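PDB 3RBJ: sortase family protein from Streptococcus agalactiae serogroup V, which probably acts in pilus biogenesis as a membrane-bound cysteine transpeptidase of the sortase C class, represented here by its extracellular sortase part. Local coordinates for residues S45-K50 and L181-G186; R76-K81 and T117-G122; I88-N93 and R153-H158; E105-G110 and V129-R134; H189-T194 and R204-G209. The protein carries 6 engineered substitutions. All blocks are in the same frame, centred on the assembly; numbering follows the deposited sequence.

Contact 1 of 5, residues S45-K50 and L181-G186; sequences SIAGAK and LYVIQG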
# COMPACT_ATOMS: atom_id res chain seq x y z
N SER A 45 7.95 7.72 12.98
CA SER A 45 7.35 7.34 14.30
C SER A 45 7.11 5.86 14.38
O SER A 45 7.39 5.29 15.41
CB SER A 45 5.98 7.99 14.58
OG SER A 45 5.94 9.37 14.26
N ILE A 46 6.52 5.28 13.31
CA ILE A 46 6.16 3.86 13.29
C ILE A 46 7.41 2.98 13.34
O ILE A 46 7.45 2.01 14.09
CB ILE A 46 5.32 3.45 12.01
CG1 ILE A 46 3.86 3.93 12.14
CG2 ILE A 46 5.33 1.92 11.86
CD1 ILE A 46 3.11 3.82 10.83
N ALA A 47 8.39 3.31 12.51
CA ALA A 47 9.68 2.59 12.48
C ALA A 47 10.42 2.73 13.80
O ALA A 47 11.05 1.79 14.24
CB ALA A 47 10.56 3.07 11.30
N GLY A 48 10.30 3.89 14.45
CA GLY A 48 11.01 4.18 15.69
C GLY A 48 10.42 3.48 16.89
O GLY A 48 11.14 3.08 17.81
N ALA A 49 9.09 3.33 16.90
CA ALA A 49 8.40 2.51 17.91
C ALA A 49 8.79 1.02 17.78
O ALA A 49 8.94 0.31 18.77
CB ALA A 49 6.88 2.70 17.80
N LYS A 50 8.97 0.57 16.54
CA LYS A 50 9.34 -0.81 16.27
C LYS A 50 10.73 -1.12 16.81
O LYS A 50 10.99 -2.23 17.29
CB LYS A 50 9.27 -1.10 14.77
CG LYS A 50 8.92 -2.54 14.43
CD LYS A 50 10.15 -3.34 14.04
CE LYS A 50 9.88 -4.83 14.05
NZ LYS A 50 9.86 -5.37 15.44
N LEU A 181 4.36 -8.44 8.74
CA LEU A 181 3.77 -7.19 8.30
C LEU A 181 4.45 -6.01 8.97
O LEU A 181 4.20 -4.88 8.57
CB LEU A 181 2.25 -7.20 8.51
CG LEU A 181 1.47 -8.34 7.81
CD1 LEU A 181 0.01 -8.20 8.10
CD2 LEU A 181 1.72 -8.40 6.25
N TYR A 182 5.34 -6.25 9.95
CA TYR A 182 6.03 -5.13 10.63
C TYR A 182 7.17 -4.46 9.86
O TYR A 182 7.71 -5.03 8.89
CB TYR A 182 6.57 -5.55 12.00
CG TYR A 182 5.58 -6.19 12.93
CD1 TYR A 182 4.27 -5.74 13.02
CD2 TYR A 182 5.96 -7.26 13.74
CE1 TYR A 182 3.33 -6.35 13.93
CE2 TYR A 182 5.03 -7.87 14.65
CZ TYR A 182 3.72 -7.40 14.74
OH TYR A 182 2.82 -7.99 15.63
N VAL A 183 7.55 -3.25 10.26
CA VAL A 183 8.65 -2.55 9.54
C VAL A 183 9.93 -3.39 9.64
O VAL A 183 10.22 -3.96 10.72
CB VAL A 183 8.94 -1.17 10.14
CG1 VAL A 183 10.19 -0.49 9.47
CG2 VAL A 183 7.64 -0.27 10.16
N ILE A 184 10.68 -3.49 8.54
CA ILE A 184 12.05 -4.01 8.62
C ILE A 184 13.02 -2.81 8.50
O ILE A 184 13.11 -2.13 7.45
CB ILE A 184 12.38 -5.04 7.53
CG1 ILE A 184 11.28 -6.10 7.42
CG2 ILE A 184 13.78 -5.70 7.78
CD1 ILE A 184 11.36 -6.98 6.16
N GLN A 185 13.71 -2.58 9.60
CA GLN A 185 14.72 -1.56 9.76
C GLN A 185 15.69 -1.60 8.57
O GLN A 185 16.14 -2.67 8.22
CB GLN A 185 15.44 -1.78 11.11
CG GLN A 185 16.33 -0.63 11.60
CD GLN A 185 15.59 0.74 11.61
OE1 GLN A 185 16.21 1.80 11.41
NE2 GLN A 185 14.26 0.70 11.80
N GLY A 186 15.94 -0.44 7.95
CA GLY A 186 16.87 -0.32 6.81
C GLY A 186 16.26 -0.59 5.44
O GLY A 186 16.88 -0.30 4.39
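The carbonyl oxygen of Val183 has two methylenes of Lys50 laid against it: CD lies 3.4 Å from Val183 O, and CE lies 3.5 Å from the same oxygen. These are carbon contacts rather than hydrogen bonds. The lysine chain is bent at chi2 (-102°) and again at chi4, and CE also comes within 4.0 Å of Tyr182 CB, the two side chains crossing at about a right angle. This joins the C-terminal end of the long helix 29-51 to the loop between the sixth and seventh strands of the sortase barrel. Val183 fills the middle of the joint by sharing its methyls between two helix residues. With CG1 anti to the backbone N (chi1 174°), that methyl faces Ala47 CB at 4.0 Å, while Val183 CG2 meets Ile46 CG2 at 3.6 Å. Tyr182 O is also hydrogen-bonded to His127 ND1, and Gly186 N to Ser125 OG.

Contact 2 of 5, residues R76-K81 and T117-G122; sequences RMLEVK and TSLPVG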
# COMPACT_ATOMS: atom_id res chain seq x y z
N ARG A 76 -4.65 11.70 6.58
CA ARG A 76 -5.30 12.86 6.04
C ARG A 76 -4.41 13.61 5.10
O ARG A 76 -4.82 13.98 4.05
CB ARG A 76 -5.78 13.75 7.19
CG ARG A 76 -6.35 15.05 6.80
CD ARG A 76 -7.61 14.92 6.07
NE ARG A 76 -8.65 15.61 6.78
CZ ARG A 76 -9.55 16.41 6.24
NH1 ARG A 76 -9.56 16.63 4.94
NH2 ARG A 76 -10.46 16.98 7.00
N MET A 77 -3.17 13.82 5.48
CA MET A 77 -2.20 14.50 4.66
C MET A 77 -2.04 13.96 3.27
O MET A 77 -1.61 14.65 2.41
CB MET A 77 -0.85 14.59 5.36
CG MET A 77 0.09 13.37 5.20
SD MET A 77 -0.44 11.85 5.90
CE MET A 77 0.20 12.02 7.52
N LEU A 78 -2.39 12.72 3.04
CA LEU A 78 -2.18 12.12 1.76
C LEU A 78 -3.43 12.05 0.89
O LEU A 78 -3.38 11.71 -0.28
CB LEU A 78 -1.56 10.72 1.94
CG LEU A 78 -0.18 10.42 2.53
CD1 LEU A 78 0.13 9.04 2.73
CD2 LEU A 78 0.93 11.08 1.83
N GLU A 79 -4.57 12.40 1.47
CA GLU A 79 -5.83 12.28 0.76
C GLU A 79 -6.13 13.38 -0.21
O GLU A 79 -6.07 14.51 0.11
CB GLU A 79 -7.00 12.13 1.73
CG GLU A 79 -7.04 10.86 2.51
CD GLU A 79 -8.10 10.88 3.56
OE1 GLU A 79 -9.17 11.39 3.29
OE2 GLU A 79 -7.87 10.40 4.67
N VAL A 80 -6.42 12.95 -1.41
CA VAL A 80 -6.92 13.75 -2.51
C VAL A 80 -8.17 13.09 -3.09
O VAL A 80 -8.09 12.06 -3.67
CB VAL A 80 -5.91 13.84 -3.59
CG1 VAL A 80 -6.50 14.54 -4.76
CG2 VAL A 80 -4.73 14.55 -3.10
N LYS A 81 -9.32 13.71 -2.87
CA LYS A 81 -10.62 13.20 -3.28
C LYS A 81 -10.91 11.88 -2.63
O LYS A 81 -11.32 10.98 -3.27
CB LYS A 81 -10.71 13.03 -4.78
CG LYS A 81 -10.49 14.27 -5.58
CD LYS A 81 -11.67 15.21 -5.55
CE LYS A 81 -11.21 16.61 -5.38
NZ LYS A 81 -12.28 17.57 -5.51
N THR A 117 0.60 0.41 9.70
CA THR A 117 1.78 0.17 8.77
C THR A 117 2.21 1.42 8.00
O THR A 117 1.44 2.38 7.91
CB THR A 117 1.53 -0.93 7.71
OG1 THR A 117 0.44 -0.52 6.85
CG2 THR A 117 1.22 -2.26 8.38
N SER A 118 3.41 1.44 7.44
CA SER A 118 3.92 2.70 6.94
C SER A 118 2.95 3.26 5.90
O SER A 118 2.25 2.50 5.28
CB SER A 118 5.34 2.57 6.37
OG SER A 118 6.22 2.00 7.33
N LEU A 119 2.89 4.59 5.79
CA LEU A 119 2.15 5.22 4.77
C LEU A 119 2.91 4.93 3.48
O LEU A 119 4.10 4.79 3.52
CB LEU A 119 1.96 6.72 5.02
CG LEU A 119 0.90 6.99 6.09
CD1 LEU A 119 0.92 8.47 6.46
CD2 LEU A 119 -0.51 6.53 5.68
N PRO A 120 2.19 4.77 2.35
CA PRO A 120 2.87 4.20 1.18
C PRO A 120 3.54 5.19 0.30
O PRO A 120 3.21 5.26 -0.91
CB PRO A 120 1.73 3.46 0.46
CG PRO A 120 0.59 4.32 0.72
CD PRO A 120 0.74 4.64 2.21
N VAL A 121 4.52 5.91 0.88
CA VAL A 121 5.37 6.86 0.09
C VAL A 121 6.86 6.52 0.01
O VAL A 121 7.69 7.36 -0.38
CB VAL A 121 5.17 8.35 0.57
CG1 VAL A 121 3.74 8.79 0.33
CG2 VAL A 121 5.55 8.50 2.03
N GLY A 122 7.21 5.29 0.41
CA GLY A 122 8.61 4.85 0.46
C GLY A 122 9.51 5.49 1.52
O GLY A 122 9.11 6.35 2.30
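Leu78 and Leu119 face each other with their CA atoms 8.7 Å apart, Leu78 closing a short 3-10 turn of residues 76-78 and Leu119 entering an inverse gamma turn centred on Pro120, whose Val121 N to Leu119 O bond is weak. That spacing leaves the two backbones apart and gives the contact to aliphatic side chains. Leu78 spreads its two methyls over the far loop. Its CD1 rests 3.7 Å from Leu119 CB, and its CD2 turns to Val121 CG1 at 3.9 Å, so one isopropyl group touches residues before and after the proline. Pro120 itself is brushed more distantly, its CD 4.5 Å from Leu78 CD1. In the sortase fold this ties the segment leading into strand 85-89 to the loop between strands 111-113 and 126-131. Helix 29-51 covers the same cluster, with Ala39 against Leu78, Tyr40 against Val121 and Tyr42 against Leu119; Asn43 OD1 also takes a hydrogen bond from Leu119 N. Met77 and Leu119 reach for each other tip to tip. The methionine starts from the crowded position (chi1 86°) and bends twice more, which sets its SD 3.7 Å and its CE 3.8 Å from Leu119 CD1.

Contact 3 of 5, residues I88-N93 and R153-H158; sequences IIPRIN and RFYIEH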
# COMPACT_ATOMS: atom_id res chain seq x y z
N ILE A 88 -0.74 0.19 -9.25
CA ILE A 88 -0.73 -0.34 -10.62
C ILE A 88 0.03 -1.67 -10.53
O ILE A 88 0.95 -1.78 -9.73
CB ILE A 88 -0.01 0.66 -11.56
CG1 ILE A 88 -0.68 2.05 -11.49
CG2 ILE A 88 0.10 0.15 -13.04
CD1 ILE A 88 0.06 3.12 -10.64
N ILE A 89 -0.39 -2.69 -11.29
CA ILE A 89 0.21 -4.05 -11.23
C ILE A 89 0.10 -4.58 -12.62
O ILE A 89 -0.88 -5.25 -12.93
CB ILE A 89 -0.62 -5.07 -10.33
CG1 ILE A 89 -1.21 -4.46 -9.05
CG2 ILE A 89 0.18 -6.35 -10.01
CD1 ILE A 89 -0.25 -4.02 -8.16
N PRO A 90 1.08 -4.26 -13.50
CA PRO A 90 0.90 -4.69 -14.90
C PRO A 90 0.70 -6.20 -15.07
O PRO A 90 -0.10 -6.60 -15.89
CB PRO A 90 2.20 -4.23 -15.60
CG PRO A 90 2.66 -3.07 -14.78
CD PRO A 90 2.28 -3.41 -13.35
N ARG A 91 1.40 -7.04 -14.32
CA ARG A 91 1.23 -8.51 -14.47
C ARG A 91 -0.26 -8.89 -14.51
O ARG A 91 -0.66 -9.72 -15.31
CB ARG A 91 1.97 -9.28 -13.34
CG ARG A 91 1.58 -10.78 -13.14
CD ARG A 91 2.13 -11.73 -14.23
NE ARG A 91 3.60 -11.89 -14.18
CZ ARG A 91 4.37 -12.23 -15.23
NH1 ARG A 91 3.84 -12.48 -16.41
NH2 ARG A 91 5.70 -12.34 -15.10
N ILE A 92 -1.09 -8.30 -13.63
CA ILE A 92 -2.52 -8.64 -13.68
C ILE A 92 -3.46 -7.52 -14.15
O ILE A 92 -4.65 -7.51 -13.80
CB ILE A 92 -3.03 -9.26 -12.35
CG1 ILE A 92 -3.14 -8.18 -11.28
CG2 ILE A 92 -2.14 -10.46 -11.92
CD1 ILE A 92 -3.66 -8.68 -9.91
N ASN A 93 -2.94 -6.60 -14.95
CA ASN A 93 -3.76 -5.54 -15.54
C ASN A 93 -4.65 -4.74 -14.56
O ASN A 93 -5.78 -4.36 -14.91
CB ASN A 93 -4.65 -6.10 -16.67
CG ASN A 93 -3.87 -6.49 -17.94
OD1 ASN A 93 -3.45 -5.64 -18.73
ND2 ASN A 93 -3.72 -7.81 -18.16
N ARG A 153 6.83 -6.43 -11.11
CA ARG A 153 6.85 -5.10 -10.53
C ARG A 153 5.45 -4.54 -10.31
O ARG A 153 4.49 -4.91 -11.01
CB ARG A 153 7.66 -4.12 -11.38
CG ARG A 153 8.89 -4.75 -12.01
CD ARG A 153 9.97 -3.79 -12.29
NE ARG A 153 11.21 -4.54 -12.39
CZ ARG A 153 12.23 -4.26 -13.20
NH1 ARG A 153 13.29 -5.06 -13.20
NH2 ARG A 153 12.19 -3.20 -14.02
N PHE A 154 5.35 -3.71 -9.26
CA PHE A 154 4.18 -2.91 -9.01
C PHE A 154 4.52 -1.48 -8.59
O PHE A 154 5.59 -1.21 -8.05
CB PHE A 154 3.17 -3.61 -8.10
CG PHE A 154 3.69 -3.91 -6.68
CD1 PHE A 154 3.49 -3.02 -5.65
CD2 PHE A 154 4.32 -5.13 -6.39
CE1 PHE A 154 3.91 -3.32 -4.35
CE2 PHE A 154 4.74 -5.44 -5.10
CZ PHE A 154 4.54 -4.51 -4.07
N TYR A 155 3.63 -0.56 -8.89
CA TYR A 155 3.89 0.86 -8.73
C TYR A 155 2.83 1.49 -7.91
O TYR A 155 1.69 1.00 -7.85
CB TYR A 155 3.97 1.56 -10.09
CG TYR A 155 4.88 0.83 -11.02
CD1 TYR A 155 6.22 1.17 -11.11
CD2 TYR A 155 4.42 -0.24 -11.77
CE1 TYR A 155 7.07 0.47 -11.94
CE2 TYR A 155 5.25 -0.94 -12.63
CZ TYR A 155 6.58 -0.59 -12.70
OH TYR A 155 7.40 -1.30 -13.52
N ILE A 156 3.19 2.59 -7.28
CA ILE A 156 2.24 3.32 -6.51
C ILE A 156 2.29 4.73 -6.94
O ILE A 156 3.36 5.30 -6.91
CB ILE A 156 2.60 3.29 -5.04
CG1 ILE A 156 2.29 1.88 -4.53
CG2 ILE A 156 1.82 4.35 -4.33
CD1 ILE A 156 3.19 1.38 -3.37
N GLU A 157 1.14 5.31 -7.29
CA GLU A 157 1.08 6.73 -7.56
C GLU A 157 0.47 7.43 -6.38
O GLU A 157 -0.63 7.07 -5.94
CB GLU A 157 0.27 7.00 -8.81
CG GLU A 157 0.46 8.37 -9.40
CD GLU A 157 1.06 8.35 -10.81
OE1 GLU A 157 0.84 7.36 -11.56
OE2 GLU A 157 1.77 9.31 -11.16
N HIS A 158 1.19 8.39 -5.82
CA HIS A 158 0.67 9.18 -4.73
C HIS A 158 0.87 10.65 -5.00
O HIS A 158 1.39 11.04 -6.07
CB HIS A 158 1.24 8.73 -3.35
CG HIS A 158 2.74 8.74 -3.29
ND1 HIS A 158 3.48 9.89 -3.18
CD2 HIS A 158 3.64 7.73 -3.36
CE1 HIS A 158 4.76 9.59 -3.15
NE2 HIS A 158 4.88 8.29 -3.27
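Ile88 leaves its strand beside Tyr155, its partner in an antiparallel hydrogen-bonded pair through which strands 85-89 and 153-158, the first and fifth in sequence, close the sortase beta-barrel. Its CB sits 4.1 Å from Tyr155 O. CG1, placed beside the backbone N (chi1 -56°), carries the chain along strand 153-158, and CD1 at the tip comes within 3.9 Å of Tyr155 O and 4.1 Å of the backbone N of Glu157. Below this side chain the backbones bond both ways: Ile88 N gives to Tyr155 O at 2.9 Å, and Tyr155 N gives to Ile88 O, with nearly straight N-H...O angles of 166° and 168°. Ile89 turns to the barrel interior and runs alongside Phe154 in the same direction; its CD1 is 3.4 Å from Phe154 CB. Leu192 of the hairpin strand 188-196 packs against both of these side chains, whereas Tyr155 on the outer face meets the ring of Tyr214. Past Ile89 the chain turns away in a 3-10 segment. There Pro90 crosses Tyr155 at about a right angle and brings its CD, near the ring plane, to the edge of the phenol, 3.9 Å from Tyr155 CE2.

Contact 4 of 5, residues E105-G110 and V129-R134; sequences ENLQRG and VLTAHR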
# COMPACT_ATOMS: atom_id res chain seq x y z
N GLU A 105 -16.46 -0.72 3.63
CA GLU A 105 -16.93 0.22 2.59
C GLU A 105 -15.84 0.79 1.66
O GLU A 105 -16.14 1.28 0.56
CB GLU A 105 -17.70 1.37 3.23
CG GLU A 105 -17.05 1.92 4.48
CD GLU A 105 -17.73 3.18 4.98
OE1 GLU A 105 -18.96 3.15 5.28
OE2 GLU A 105 -17.01 4.21 5.05
N ASN A 106 -14.60 0.75 2.12
CA ASN A 106 -13.46 1.08 1.30
C ASN A 106 -13.08 -0.14 0.50
O ASN A 106 -12.86 -0.05 -0.70
CB ASN A 106 -12.26 1.42 2.16
CG ASN A 106 -12.30 2.82 2.72
OD1 ASN A 106 -13.26 3.58 2.53
ND2 ASN A 106 -11.23 3.17 3.44
N LEU A 107 -12.96 -1.27 1.19
CA LEU A 107 -12.58 -2.52 0.53
C LEU A 107 -13.50 -2.83 -0.63
O LEU A 107 -13.18 -3.69 -1.45
CB LEU A 107 -12.54 -3.70 1.51
CG LEU A 107 -11.45 -3.74 2.58
CD1 LEU A 107 -11.43 -5.15 3.19
CD2 LEU A 107 -10.07 -3.32 2.05
N GLN A 108 -14.62 -2.11 -0.72
CA GLN A 108 -15.60 -2.33 -1.78
C GLN A 108 -15.26 -1.60 -3.08
O GLN A 108 -15.63 -2.04 -4.16
CB GLN A 108 -17.02 -1.98 -1.32
CG GLN A 108 -17.59 -2.84 -0.20
CD GLN A 108 -17.63 -4.32 -0.53
OE1 GLN A 108 -18.57 -4.83 -1.15
NE2 GLN A 108 -16.59 -5.04 -0.10
N ARG A 109 -14.54 -0.48 -2.96
CA ARG A 109 -14.18 0.32 -4.12
C ARG A 109 -12.72 0.20 -4.55
O ARG A 109 -12.39 0.49 -5.70
CB ARG A 109 -14.50 1.80 -3.90
CG ARG A 109 -15.43 2.10 -2.76
CD ARG A 109 -14.80 3.20 -1.94
NE ARG A 109 -15.31 4.51 -2.33
CZ ARG A 109 -15.03 5.63 -1.66
NH1 ARG A 109 -14.25 5.58 -0.59
NH2 ARG A 109 -15.55 6.79 -2.07
N GLY A 110 -11.84 -0.22 -3.63
CA GLY A 110 -10.46 -0.49 -3.96
C GLY A 110 -9.61 -1.13 -2.88
O GLY A 110 -10.01 -2.07 -2.20
N VAL A 129 1.38 -1.72 3.99
CA VAL A 129 0.56 -2.89 3.69
C VAL A 129 -0.80 -2.52 3.14
O VAL A 129 -1.52 -1.68 3.72
CB VAL A 129 0.32 -3.83 4.89
CG1 VAL A 129 -0.37 -5.09 4.40
CG2 VAL A 129 1.69 -4.22 5.62
N LEU A 130 -1.16 -3.14 2.02
CA LEU A 130 -2.44 -2.87 1.38
C LEU A 130 -3.26 -4.14 1.22
O LEU A 130 -2.77 -5.14 0.70
CB LEU A 130 -2.23 -2.21 0.01
CG LEU A 130 -1.10 -1.18 -0.07
CD1 LEU A 130 -0.80 -0.84 -1.53
CD2 LEU A 130 -1.46 0.08 0.71
N THR A 131 -4.50 -4.10 1.68
CA THR A 131 -5.39 -5.25 1.59
C THR A 131 -6.48 -5.03 0.55
O THR A 131 -6.54 -3.97 -0.08
CB THR A 131 -6.05 -5.56 2.95
OG1 THR A 131 -6.96 -4.51 3.30
CG2 THR A 131 -5.00 -5.69 4.04
N ALA A 132 -7.34 -6.03 0.37
CA ALA A 132 -8.43 -5.94 -0.60
C ALA A 132 -9.17 -7.28 -0.62
O ALA A 132 -8.73 -8.25 -0.00
CB ALA A 132 -7.92 -5.38 -1.91
N HIS A 133 -10.29 -7.31 -1.33
CA HIS A 133 -11.09 -8.52 -1.43
C HIS A 133 -10.57 -9.25 -2.67
O HIS A 133 -10.38 -8.64 -3.72
CB HIS A 133 -12.59 -8.23 -1.59
CG HIS A 133 -13.26 -7.79 -0.33
ND1 HIS A 133 -12.87 -8.25 0.92
CD2 HIS A 133 -14.29 -6.95 -0.11
CE1 HIS A 133 -13.63 -7.70 1.84
NE2 HIS A 133 -14.50 -6.90 1.25
N ARG A 134 -10.33 -10.55 -2.53
CA ARG A 134 -9.82 -11.36 -3.63
C ARG A 134 -10.96 -11.97 -4.44
O ARG A 134 -11.05 -13.19 -4.57
CB ARG A 134 -8.89 -12.46 -3.11
CG ARG A 134 -9.59 -13.78 -2.85
CD ARG A 134 -8.64 -14.95 -3.03
NE ARG A 134 -7.77 -14.77 -4.19
CZ ARG A 134 -6.60 -15.39 -4.35
NH1 ARG A 134 -5.87 -15.16 -5.43
NH2 ARG A 134 -6.17 -16.24 -3.43
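Van der Waals contact from Leu107 to the chain at Thr131 to His133 makes up most of this interface. With CG beside the backbone N (chi1 -70°), the leucine sends its methyls two ways: CD2 lies against the hydroxyl of Thr131, 3.6 Å from Thr131 OG1, and somewhat farther from Ala132 CA, while CD1 turns to the imidazole and stops 3.6 Å from His133 CE1. Gly110 O faces Ala132 CB at 3.9 Å. A CH-pi contact adds to this. Leu107 CB stands over one face of the His133 ring, 4.1 Å from its centroid and offset toward the rim; the two side chains cross at about a right angle. This is the edge of the sortase active site, where His133 is the predicted proton donor and acceptor. Its side chain is about 7 Å from that of the engineered Ala195, at the position predicted to carry the acyl-thioester intermediate. Polar neighbours meet the imidazole at its rim. Gln108 NE2 comes to the ring edge, 3.0 Å from His133 CD2 and 3.1 Å from His133 NE2, but the angle is too poor for a hydrogen bond, and the amide and ring planes are 68° apart. The bond to His133 NE2 is made instead by Glu104 OE2. Thr131 OG1 is likewise held by Ser102 OG.

Contact 5 of 5, residues H189-T194 and R204-G209; sequences HVTLLT and RLLVRG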
# COMPACT_ATOMS: atom_id res chain seq x y z
N HIS A 189 9.69 -1.53 1.87
CA HIS A 189 8.86 -2.59 1.27
C HIS A 189 7.40 -2.17 1.14
O HIS A 189 6.96 -1.25 1.83
CB HIS A 189 8.89 -3.81 2.17
CG HIS A 189 10.13 -4.63 2.08
ND1 HIS A 189 10.41 -5.48 1.03
CD2 HIS A 189 11.16 -4.77 2.95
CE1 HIS A 189 11.55 -6.09 1.25
NE2 HIS A 189 12.02 -5.69 2.42
N VAL A 190 6.63 -2.85 0.28
CA VAL A 190 5.14 -2.81 0.40
C VAL A 190 4.58 -4.18 0.11
O VAL A 190 5.01 -4.82 -0.85
CB VAL A 190 4.43 -1.71 -0.44
CG1 VAL A 190 4.63 -1.91 -1.89
CG2 VAL A 190 2.97 -1.64 -0.13
N THR A 191 3.74 -4.64 1.05
CA THR A 191 3.05 -5.91 0.99
C THR A 191 1.57 -5.77 0.46
O THR A 191 0.78 -5.00 1.00
CB THR A 191 3.06 -6.58 2.40
OG1 THR A 191 4.43 -6.88 2.79
CG2 THR A 191 2.15 -7.83 2.44
N LEU A 192 1.23 -6.51 -0.60
CA LEU A 192 -0.14 -6.66 -1.10
C LEU A 192 -0.76 -7.91 -0.42
O LEU A 192 -0.18 -9.03 -0.43
CB LEU A 192 -0.17 -6.74 -2.63
CG LEU A 192 0.65 -5.74 -3.49
CD1 LEU A 192 0.52 -5.96 -5.03
CD2 LEU A 192 0.45 -4.23 -3.18
N LEU A 193 -1.92 -7.76 0.18
CA LEU A 193 -2.40 -8.84 1.01
C LEU A 193 -3.82 -9.18 0.56
O LEU A 193 -4.56 -8.30 0.15
CB LEU A 193 -2.35 -8.44 2.50
CG LEU A 193 -2.94 -9.37 3.61
CD1 LEU A 193 -2.15 -9.30 4.92
CD2 LEU A 193 -4.37 -9.16 3.89
N THR A 194 -4.17 -10.46 0.61
CA THR A 194 -5.51 -10.89 0.35
C THR A 194 -5.71 -12.28 0.88
O THR A 194 -4.74 -12.95 1.24
CB THR A 194 -5.91 -10.83 -1.15
OG1 THR A 194 -7.32 -11.08 -1.26
CG2 THR A 194 -5.12 -11.86 -2.00
N ARG A 204 -3.90 -15.93 4.74
CA ARG A 204 -3.64 -14.72 3.97
C ARG A 204 -2.45 -14.97 3.04
O ARG A 204 -1.51 -15.68 3.40
CB ARG A 204 -3.34 -13.53 4.91
CG ARG A 204 -4.47 -13.17 5.90
CD ARG A 204 -5.75 -12.76 5.14
NE ARG A 204 -6.87 -12.52 6.04
CZ ARG A 204 -7.90 -13.34 6.17
NH1 ARG A 204 -7.96 -14.46 5.45
NH2 ARG A 204 -8.88 -13.04 7.02
N LEU A 205 -2.51 -14.39 1.84
CA LEU A 205 -1.45 -14.40 0.87
C LEU A 205 -0.86 -13.02 0.93
O LEU A 205 -1.60 -12.04 0.92
CB LEU A 205 -1.99 -14.69 -0.56
CG LEU A 205 -1.12 -14.31 -1.81
CD1 LEU A 205 0.09 -15.19 -1.95
CD2 LEU A 205 -1.94 -14.42 -3.13
N LEU A 206 0.47 -12.94 0.98
CA LEU A 206 1.24 -11.73 1.03
C LEU A 206 2.18 -11.72 -0.18
O LEU A 206 2.95 -12.64 -0.36
CB LEU A 206 2.09 -11.67 2.32
CG LEU A 206 1.34 -11.46 3.66
CD1 LEU A 206 0.29 -12.46 3.78
CD2 LEU A 206 2.26 -11.54 4.88
N VAL A 207 2.07 -10.70 -1.01
CA VAL A 207 2.96 -10.54 -2.12
C VAL A 207 3.85 -9.32 -1.82
O VAL A 207 3.38 -8.16 -1.83
CB VAL A 207 2.17 -10.36 -3.41
CG1 VAL A 207 3.07 -9.93 -4.51
CG2 VAL A 207 1.43 -11.65 -3.80
N ARG A 208 5.13 -9.55 -1.55
CA ARG A 208 5.95 -8.47 -1.00
C ARG A 208 6.91 -7.86 -2.02
O ARG A 208 7.58 -8.56 -2.78
CB ARG A 208 6.69 -8.92 0.28
CG ARG A 208 7.21 -7.75 1.12
CD ARG A 208 8.30 -8.10 2.13
NE ARG A 208 9.55 -8.66 1.58
CZ ARG A 208 10.52 -9.13 2.38
NH1 ARG A 208 10.33 -9.13 3.70
NH2 ARG A 208 11.64 -9.64 1.89
N GLY A 209 6.94 -6.53 -2.09
CA GLY A 209 7.87 -5.85 -3.07
C GLY A 209 9.03 -5.12 -2.40
O GLY A 209 8.92 -4.69 -1.31
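Gly209 O is gripped by two donors from the opposite strand: His189 ND1 at 2.9 Å, which comes in above the carbonyl plane, and Val190 N, a weak bond at 3.3 Å; Gly209 N returns a bond to Val190 O. The His189 ring is in turn overlain by Arg208. Arg208 CD makes a CH-pi contact over one face of the imidazole, 3.9 Å from its centroid, and His189 CE1 lies over the guanidinium 3.3 Å from Arg208 NE, the two planes 31° apart. Leu192 and Val207 exchange a reciprocal pair of backbone bonds, as do Thr194 and Leu205; Leu205 N to Thr194 O is the shortest at 2.7 Å, almost straight (175°). The segments thus form the antiparallel hairpin of strands 188-196 and 203-212, the seventh and eighth of the sortase barrel. Between the bonded pairs, Thr191 and Leu206 put their side chains on the same face, with Thr191 CG2 3.8 Å from Leu206 CB, and Leu193 lies alongside Leu206, their CD1 atoms 4.2 Å apart. The other face, with Val190, Leu192 and Val207, looks into the barrel, where Phe154 packs on Val190 and Leu192. The second shell fixes the polar ends. Asp168 makes a salt bridge to Arg208 NH2 and Glu187 OE1 is bonded to His189 NE2, together probably steadying ring and guanidinium. Thr191 OG1 is hydrogen-bonded to His127 NE2.

Overall arrangement
Contacts 3, 4 and 5 share one sheet. Strands 126-131 and 188-196 are neighbours in it, with a probable hydrogen bond of 2.8 Å between Leu193 N and Leu130 O, while Phe154 of contact 3 packs from within on the hairpin of contact 5. Contacts 4 and 5, centres 13 Å apart, flank the predicted active site: the side chain of Thr194 is about 6 Å from that of His133, and that of Arg204 about 4 Å from that of the engineered Ala195. Contacts 1 and 2, centres 16 Å apart, instead fasten helix 29-51 and the segment after it to barrel loops, and touch through Ile46 and Thr117. Thr117 OG1 also hydrogen-bonds to Val129 N in contact 4.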